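Local coordinates for uncharacterized protein (Capnocytophaga ochracea, PDB 4W9R), which is of unknown function but is related to putative esterases of the alpha/beta-hydrolase clan, at residues 229-241 with 262-274. Sequence-based numbering, arbitrary orientation.
Sequences LDMCFDIYKPIGG and KYNTIYKQLGVKK
K274 lays its extended chain over one face of the Y236 ring. K274 CD lies 3.8 Å from the centroid of the Y236 ring in a CH-pi contact, and K274 NZ, also over the face and 21° off the ring normal, makes a cation-pi contact. From there NZ reaches back to the main chain of the same tyrosine, K274 NZ donating to Y236 O at 2.8 Å and nearly in line with the C=O bond. Ring and carbonyl thus hold one ammonium group, which also donates to water 1.

K262 grips the 3-10 segment 234-236 and the residue that follows it. Straight as far as CE, its chain bends at the last torsion (chi4 64°), and K262 NZ donates to I235 O and K237 O, both at 2.9 Å. It meets K237 O almost head-on but I235 O from above the carbonyl plane. Water 2 is a third acceptor for NZ and links it to P238 O. Alongside K262, I239 runs in the opposite direction, its CG1 3.8 Å from K262 CE.

Away from the two ammonium groups the contact is mostly apolar. With CG1 anti to the backbone N (chi1 -167°), I235 points at helix 255-270, where its CG1 meets T265 CG2 and I266 CG1. L270 CD1 lies against I235 CG2, while L270 CD2 meets the edge of the F233 ring (3.6 Å to F233 CD2) and Y236 CB. On the far side of the turn, K237 forms salt bridges to D230 and D234.

The 3-10 turn and linker after helix 217-232 thus pack on the last turns of helix 255-270 and the segment beyond, fastening the chain where it leaves the alpha/beta domain for the C-terminal helices. F233 and Y236 also rest on P64, C232 touches strand 171-180, and helix 278-290 borders P238 and K262 through D280.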
# COMPACT_ATOMS: atom_id res chain seq x y z
N LEU B 229 -1.13 8.05 6.19
CA LEU B 229 0.23 8.18 6.72
C LEU B 229 0.97 9.33 6.05
O LEU B 229 1.74 10.05 6.70
CB LEU B 229 1.01 6.88 6.53
CG LEU B 229 0.52 5.67 7.32
CD1 LEU B 229 1.32 4.44 6.92
CD2 LEU B 229 0.62 5.92 8.81
N ASP B 230 0.74 9.50 4.76
CA ASP B 230 1.41 10.54 3.99
C ASP B 230 1.06 11.94 4.50
O ASP B 230 1.94 12.77 4.70
CB ASP B 230 1.05 10.43 2.51
CG ASP B 230 1.73 11.48 1.66
OD1 ASP B 230 2.96 11.64 1.79
OD2 ASP B 230 1.03 12.15 0.86
N MSE B 231 -0.23 12.18 4.70
CA MSE B 231 -0.72 13.50 5.07
C MSE B 231 -0.51 13.82 6.55
O MSE B 231 -0.20 14.96 6.90
CB MSE B 231 -2.20 13.63 4.73
CG MSE B 231 -2.47 13.65 3.23
SE MSE B 231 -4.37 13.69 2.84
CE MSE B 231 -4.86 12.03 3.71
N CYS B 232 -0.68 12.82 7.40
CA CYS B 232 -0.55 13.02 8.84
C CYS B 232 0.87 13.39 9.24
O CYS B 232 1.09 14.28 10.05
CB CYS B 232 -1.00 11.76 9.59
SG CYS B 232 -0.92 11.89 11.39
N PHE B 233 1.84 12.69 8.65
CA PHE B 233 3.25 12.89 8.96
C PHE B 233 3.94 13.87 8.01
O PHE B 233 5.15 14.05 8.07
CB PHE B 233 3.98 11.55 8.95
CG PHE B 233 3.62 10.66 10.11
CD1 PHE B 233 2.61 9.72 9.98
CD2 PHE B 233 4.28 10.77 11.32
CE1 PHE B 233 2.27 8.90 11.04
CE2 PHE B 233 3.94 9.96 12.38
CZ PHE B 233 2.93 9.02 12.24
N ASP B 234 3.16 14.49 7.13
CA ASP B 234 3.68 15.34 6.05
C ASP B 234 4.66 16.42 6.51
O ASP B 234 5.59 16.76 5.78
CB ASP B 234 2.51 16.00 5.31
CG ASP B 234 2.97 16.80 4.11
OD1 ASP B 234 3.28 16.17 3.07
OD2 ASP B 234 3.02 18.04 4.20
N ILE B 235 4.47 16.94 7.72
CA ILE B 235 5.33 17.99 8.25
C ILE B 235 6.78 17.50 8.43
O ILE B 235 7.71 18.30 8.47
CB ILE B 235 4.79 18.54 9.59
CG1 ILE B 235 5.50 19.84 9.98
CG2 ILE B 235 4.92 17.50 10.69
CD1 ILE B 235 5.35 20.95 8.96
N TYR B 236 6.95 16.19 8.53
CA TYR B 236 8.26 15.59 8.75
C TYR B 236 9.10 15.59 7.48
O TYR B 236 10.33 15.48 7.54
CB TYR B 236 8.11 14.17 9.29
CG TYR B 236 9.39 13.54 9.81
CD1 TYR B 236 10.21 12.80 8.97
CD2 TYR B 236 9.75 13.66 11.14
CE1 TYR B 236 11.38 12.22 9.44
CE2 TYR B 236 10.91 13.08 11.62
CZ TYR B 236 11.72 12.36 10.77
OH TYR B 236 12.87 11.78 11.24
N LYS B 237 8.43 15.71 6.33
CA LYS B 237 9.10 15.66 5.04
C LYS B 237 10.20 16.71 4.91
O LYS B 237 10.10 17.80 5.48
CB LYS B 237 8.08 15.84 3.90
CG LYS B 237 7.25 14.61 3.58
CD LYS B 237 6.40 14.85 2.34
CE LYS B 237 5.52 13.64 2.02
NZ LYS B 237 4.49 13.39 3.06
N PRO B 238 11.26 16.39 4.15
CA PRO B 238 12.31 17.35 3.84
C PRO B 238 11.77 18.53 3.03
O PRO B 238 10.72 18.41 2.40
CB PRO B 238 13.31 16.53 3.01
CG PRO B 238 13.04 15.11 3.39
CD PRO B 238 11.56 15.05 3.63
N ILE B 239 12.49 19.64 3.03
CA ILE B 239 12.07 20.81 2.27
C ILE B 239 12.43 20.63 0.80
O ILE B 239 13.60 20.47 0.45
CB ILE B 239 12.71 22.10 2.80
CG1 ILE B 239 12.40 22.27 4.29
CG2 ILE B 239 12.22 23.31 2.02
CD1 ILE B 239 13.03 23.50 4.91
N GLY B 240 11.41 20.67 -0.06
CA GLY B 240 11.60 20.45 -1.48
C GLY B 240 11.96 21.71 -2.23
O GLY B 240 11.84 22.82 -1.70
N GLY B 241 12.40 21.55 -3.48
CA GLY B 241 12.80 22.68 -4.30
C GLY B 241 11.66 23.64 -4.56
O GLY B 241 11.86 24.86 -4.57
N LYS B 262 9.13 25.01 11.40
CA LYS B 262 8.90 23.70 10.81
C LYS B 262 9.24 22.59 11.80
O LYS B 262 8.44 21.68 12.02
CB LYS B 262 9.71 23.52 9.53
CG LYS B 262 9.60 22.13 8.92
CD LYS B 262 10.41 22.02 7.64
CE LYS B 262 10.40 20.60 7.09
NZ LYS B 262 9.03 20.16 6.68
N TYR B 263 10.43 22.67 12.39
CA TYR B 263 10.88 21.64 13.32
C TYR B 263 10.17 21.74 14.67
O TYR B 263 10.07 20.75 15.39
CB TYR B 263 12.40 21.71 13.48
CG TYR B 263 13.12 21.01 12.35
CD1 TYR B 263 13.25 21.61 11.11
CD2 TYR B 263 13.66 19.74 12.52
CE1 TYR B 263 13.91 20.98 10.07
CE2 TYR B 263 14.32 19.10 11.49
CZ TYR B 263 14.44 19.72 10.27
OH TYR B 263 15.09 19.08 9.24
N ASN B 264 9.68 22.92 15.00
CA ASN B 264 8.84 23.08 16.18
C ASN B 264 7.48 22.43 15.95
O ASN B 264 6.93 21.78 16.84
CB ASN B 264 8.66 24.56 16.53
CG ASN B 264 9.90 25.16 17.17
OD1 ASN B 264 10.72 24.44 17.75
ND2 ASN B 264 10.03 26.47 17.08
N THR B 265 6.94 22.62 14.75
CA THR B 265 5.66 22.03 14.37
C THR B 265 5.76 20.51 14.35
O THR B 265 4.83 19.80 14.73
CB THR B 265 5.19 22.54 12.99
OG1 THR B 265 5.06 23.96 13.03
CG2 THR B 265 3.85 21.92 12.62
N ILE B 266 6.91 20.00 13.91
CA ILE B 266 7.18 18.57 13.92
C ILE B 266 7.08 18.03 15.35
O ILE B 266 6.45 17.00 15.58
CB ILE B 266 8.57 18.24 13.34
CG1 ILE B 266 8.61 18.54 11.84
CG2 ILE B 266 8.93 16.79 13.59
CD1 ILE B 266 9.96 18.27 11.21
N TYR B 267 7.68 18.74 16.30
CA TYR B 267 7.64 18.30 17.69
C TYR B 267 6.24 18.40 18.28
O TYR B 267 5.84 17.57 19.09
CB TYR B 267 8.62 19.12 18.54
CG TYR B 267 8.58 18.75 20.00
CD1 TYR B 267 9.14 17.56 20.45
CD2 TYR B 267 7.98 19.58 20.94
CE1 TYR B 267 9.11 17.21 21.79
CE2 TYR B 267 7.94 19.24 22.28
CZ TYR B 267 8.51 18.06 22.70
OH TYR B 267 8.47 17.71 24.03
N LYS B 268 5.50 19.43 17.88
CA LYS B 268 4.15 19.63 18.40
C LYS B 268 3.19 18.55 17.91
O LYS B 268 2.46 17.95 18.70
CB LYS B 268 3.63 21.02 18.02
CG LYS B 268 2.30 21.37 18.66
CD LYS B 268 1.93 22.83 18.42
CE LYS B 268 0.67 23.21 19.18
NZ LYS B 268 0.33 24.65 19.01
N GLN B 269 3.18 18.32 16.60
CA GLN B 269 2.27 17.34 16.00
C GLN B 269 2.73 15.89 16.19
O GLN B 269 1.95 15.03 16.58
CB GLN B 269 2.10 17.62 14.51
CG GLN B 269 1.65 19.04 14.19
CD GLN B 269 1.35 19.23 12.72
OE1 GLN B 269 1.57 18.32 11.91
NE2 GLN B 269 0.84 20.40 12.36
N LEU B 270 4.00 15.63 15.90
CA LEU B 270 4.51 14.26 15.90
C LEU B 270 5.13 13.83 17.23
O LEU B 270 5.44 12.65 17.42
CB LEU B 270 5.54 14.08 14.77
CG LEU B 270 5.02 13.73 13.37
CD1 LEU B 270 3.96 14.70 12.89
CD2 LEU B 270 6.19 13.67 12.40
N GLY B 271 5.31 14.77 18.14
CA GLY B 271 5.86 14.47 19.45
C GLY B 271 7.32 14.03 19.48
O GLY B 271 7.80 13.52 20.49
N VAL B 272 8.02 14.22 18.37
CA VAL B 272 9.43 13.84 18.29
C VAL B 272 10.33 15.03 17.97
O VAL B 272 9.90 15.98 17.31
CB VAL B 272 9.68 12.74 17.24
CG1 VAL B 272 8.94 11.46 17.62
CG2 VAL B 272 9.25 13.21 15.86
N LYS B 273 11.57 14.97 18.42
CA LYS B 273 12.54 16.02 18.13
C LYS B 273 13.45 15.56 16.99
O LYS B 273 14.27 14.67 17.17
CB LYS B 273 13.37 16.36 19.36
CG LYS B 273 12.56 16.77 20.58
CD LYS B 273 13.44 16.87 21.82
CE LYS B 273 12.63 17.25 23.05
NZ LYS B 273 12.01 18.60 22.94
N LYS B 274 13.30 16.19 15.83
CA LYS B 274 14.06 15.79 14.66
C LYS B 274 15.33 16.60 14.51
O LYS B 274 15.29 17.83 14.45
CB LYS B 274 13.21 15.93 13.39
CG LYS B 274 13.94 15.53 12.12
CD LYS B 274 13.08 15.71 10.88
CE LYS B 274 13.79 15.19 9.64
NZ LYS B 274 12.94 15.30 8.42
O HOH W 1 12.58 17.69 7.27
O HOH W 2 8.46 19.75 3.81